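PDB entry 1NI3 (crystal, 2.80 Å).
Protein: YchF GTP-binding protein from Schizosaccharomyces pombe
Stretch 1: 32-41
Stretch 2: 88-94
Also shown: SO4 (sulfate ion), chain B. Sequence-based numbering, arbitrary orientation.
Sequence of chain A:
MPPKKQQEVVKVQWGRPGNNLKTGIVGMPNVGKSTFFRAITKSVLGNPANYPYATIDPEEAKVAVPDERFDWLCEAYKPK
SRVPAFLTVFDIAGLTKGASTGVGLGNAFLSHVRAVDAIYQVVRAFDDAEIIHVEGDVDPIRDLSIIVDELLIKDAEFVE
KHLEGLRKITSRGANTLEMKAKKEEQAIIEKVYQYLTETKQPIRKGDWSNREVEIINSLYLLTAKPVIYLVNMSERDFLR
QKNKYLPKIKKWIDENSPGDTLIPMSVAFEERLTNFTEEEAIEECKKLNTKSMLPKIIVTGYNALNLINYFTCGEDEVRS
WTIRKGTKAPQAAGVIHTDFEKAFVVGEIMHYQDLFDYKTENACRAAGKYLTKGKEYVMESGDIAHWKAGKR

Stretch 1 32-41: GKSTFFRAIT
Stretch 2 88-94: TVFDIAG

A helix, residues 33-41, packs against the end of a strand, 88-90, and the turn that follows. Its phi/psi lie near -60/-45 with i to i+4 bonds; Gly32, the N-cap, has 112/8, a region that favours glycine. The axes run 150° apart, nearly antiparallel, and approach to 10.2 Å; the CA atoms of Phe37 and Asp91 set the register at 6.6 Å. No hydrogen bond crosses the interface; van der Waals packing and a CH-pi contact bury 300 Å² summed over both sides.

Thr88 (phi/psi -82/132, chi1 m) enters extended and out of reach of the helix. Val89 (-131/120, chi1 t) points toward it, and its CG1 lies 4.4 Å from CD1 of Ile40 (m, t), a contact between branched apolar side chains suited to a buried site. Val89 O lies 3.5 Å from Phe37 CE1, near the ring plane, where aromatic hydrogens carry slight positive charge. Alternation along the strand turns Phe90 (-101/138, chi1 m) away from the helix.

At Asp91 (-90/76, chi1 t, chi2 37°) the strand has given way to loop. Asp91 CB sits 3.6 Å from Phe37 CD1 and equally far from the ring centroid, 13° off the normal: a CH-pi contact over one face. Phe37 (chi1 t, chi2 80°) thus meets a carbonyl at its edge and a methylene on its face, with 71 Å² covered. Asp91 OD2 lies 3.1 Å from Gly94 N.

Ile92 (-43/-54; m, m) points sideways, without helix contact. Ala93 (-52/-52) points toward the helix, its small CB 4.1 Å from Lys33 CE, beside that chain's aliphatic part. Lys33 (m, t, m, m) carries NZ to sulfate O1 at 3.0 Å; Gly32 N donates to sulfate O3 (2.8 Å) and Ser34 N to sulfate O2 (2.9 Å). At Gly94 (-56/-27), a CB would come within 1.9 Å of Asp91 OD2.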

# COMPACT_ATOMS: atom_id res chain seq x y z
N GLY A 32 16.22 9.85 3.12
CA GLY A 32 15.11 10.66 3.60
C GLY A 32 14.03 9.82 4.26
O GLY A 32 12.96 10.33 4.61
N LYS A 33 14.31 8.53 4.44
CA LYS A 33 13.37 7.62 5.06
C LYS A 33 12.82 8.10 6.39
O LYS A 33 11.62 8.13 6.60
CB LYS A 33 14.01 6.24 5.23
CG LYS A 33 14.29 5.49 3.95
CD LYS A 33 14.64 4.02 4.22
CE LYS A 33 15.96 3.86 4.98
NZ LYS A 33 17.14 4.03 4.08
N SER A 34 13.71 8.46 7.30
CA SER A 34 13.28 8.90 8.62
C SER A 34 12.61 10.24 8.58
O SER A 34 11.62 10.48 9.29
CB SER A 34 14.47 8.97 9.57
OG SER A 34 15.02 7.67 9.79
N THR A 35 13.15 11.15 7.78
CA THR A 35 12.56 12.47 7.67
C THR A 35 11.22 12.40 6.95
O THR A 35 10.33 13.20 7.25
CB THR A 35 13.50 13.42 6.92
OG1 THR A 35 14.42 12.65 6.13
CG2 THR A 35 14.27 14.28 7.91
N PHE A 36 11.08 11.45 6.02
CA PHE A 36 9.83 11.27 5.28
C PHE A 36 8.76 10.79 6.24
O PHE A 36 7.63 11.27 6.22
CB PHE A 36 10.00 10.25 4.16
CG PHE A 36 8.73 10.00 3.39
CD1 PHE A 36 8.00 11.06 2.87
CD2 PHE A 36 8.25 8.70 3.19
CE1 PHE A 36 6.78 10.84 2.18
CE2 PHE A 36 7.04 8.46 2.51
CZ PHE A 36 6.31 9.53 2.00
N PHE A 37 9.14 9.83 7.07
CA PHE A 37 8.21 9.28 8.05
C PHE A 37 7.77 10.35 9.05
O PHE A 37 6.57 10.58 9.23
CB PHE A 37 8.87 8.13 8.81
CG PHE A 37 7.95 7.44 9.75
CD1 PHE A 37 7.05 6.49 9.28
CD2 PHE A 37 7.94 7.76 11.10
CE1 PHE A 37 6.15 5.87 10.15
CE2 PHE A 37 7.05 7.15 11.97
CZ PHE A 37 6.16 6.21 11.49
N ARG A 38 8.73 11.00 9.69
CA ARG A 38 8.41 12.04 10.66
C ARG A 38 7.49 13.08 10.02
O ARG A 38 6.64 13.66 10.69
CB ARG A 38 9.68 12.70 11.20
CG ARG A 38 9.44 13.59 12.43
CD ARG A 38 10.65 14.45 12.78
NE ARG A 38 11.77 13.65 13.26
CZ ARG A 38 11.83 13.08 14.46
NH1 ARG A 38 10.83 13.23 15.32
NH2 ARG A 38 12.89 12.37 14.82
N ALA A 39 7.68 13.32 8.73
CA ALA A 39 6.87 14.28 7.97
C ALA A 39 5.42 13.82 7.93
O ALA A 39 4.49 14.58 8.23
CB ALA A 39 7.40 14.40 6.55
N ILE A 40 5.23 12.57 7.52
CA ILE A 40 3.91 11.99 7.44
C ILE A 40 3.24 12.14 8.80
O ILE A 40 2.17 12.72 8.92
CB ILE A 40 3.99 10.50 7.08
CG1 ILE A 40 4.56 10.33 5.68
CG2 ILE A 40 2.63 9.88 7.17
CD1 ILE A 40 4.76 8.88 5.31
N THR A 41 3.89 11.60 9.82
CA THR A 41 3.39 11.65 11.19
C THR A 41 3.06 13.07 11.64
O THR A 41 2.23 13.28 12.51
CB THR A 41 4.44 11.10 12.16
OG1 THR A 41 5.61 11.93 12.10
CG2 THR A 41 4.84 9.69 11.75
N THR A 88 -1.95 2.23 6.87
CA THR A 88 -0.88 2.00 7.83
C THR A 88 0.48 2.10 7.11
O THR A 88 0.68 1.55 6.03
CB THR A 88 -1.05 0.61 8.47
OG1 THR A 88 -2.33 0.56 9.12
CG2 THR A 88 0.04 0.35 9.50
N VAL A 89 1.40 2.85 7.70
CA VAL A 89 2.72 3.02 7.11
C VAL A 89 3.79 2.75 8.16
O VAL A 89 3.86 3.43 9.18
CB VAL A 89 2.87 4.45 6.54
CG1 VAL A 89 4.20 4.59 5.81
CG2 VAL A 89 1.71 4.76 5.62
N PHE A 90 4.63 1.75 7.90
CA PHE A 90 5.69 1.39 8.83
C PHE A 90 7.08 1.89 8.50
O PHE A 90 7.53 1.87 7.33
CB PHE A 90 5.76 -0.12 9.02
CG PHE A 90 4.86 -0.62 10.12
CD1 PHE A 90 3.76 -1.42 9.83
CD2 PHE A 90 5.09 -0.26 11.44
CE1 PHE A 90 2.91 -1.84 10.84
CE2 PHE A 90 4.24 -0.69 12.46
CZ PHE A 90 3.15 -1.48 12.17
N ASP A 91 7.75 2.36 9.55
CA ASP A 91 9.11 2.87 9.45
C ASP A 91 10.08 1.71 9.68
O ASP A 91 10.68 1.57 10.75
CB ASP A 91 9.31 3.96 10.50
CG ASP A 91 10.74 4.44 10.55
OD1 ASP A 91 11.37 4.52 9.48
OD2 ASP A 91 11.23 4.73 11.67
N ILE A 92 10.23 0.88 8.66
CA ILE A 92 11.11 -0.27 8.69
C ILE A 92 12.46 0.07 9.34
O ILE A 92 12.89 -0.60 10.28
CB ILE A 92 11.35 -0.80 7.26
CG1 ILE A 92 10.01 -1.00 6.56
CG2 ILE A 92 12.15 -2.10 7.32
CD1 ILE A 92 9.09 -1.96 7.28
N ALA A 93 13.12 1.12 8.84
CA ALA A 93 14.40 1.52 9.40
C ALA A 93 14.28 1.68 10.92
O ALA A 93 15.06 1.10 11.67
CB ALA A 93 14.87 2.81 8.77
N GLY A 94 13.31 2.45 11.36
CA GLY A 94 13.14 2.65 12.79
C GLY A 94 12.98 1.38 13.60
O GLY A 94 13.31 1.37 14.78
S SO4 B . 17.58 7.86 5.79
O1 SO4 B . 17.08 6.96 4.74
O2 SO4 B . 16.51 8.13 6.78
O3 SO4 B . 18.02 9.13 5.17
O4 SO4 B . 18.72 7.23 6.47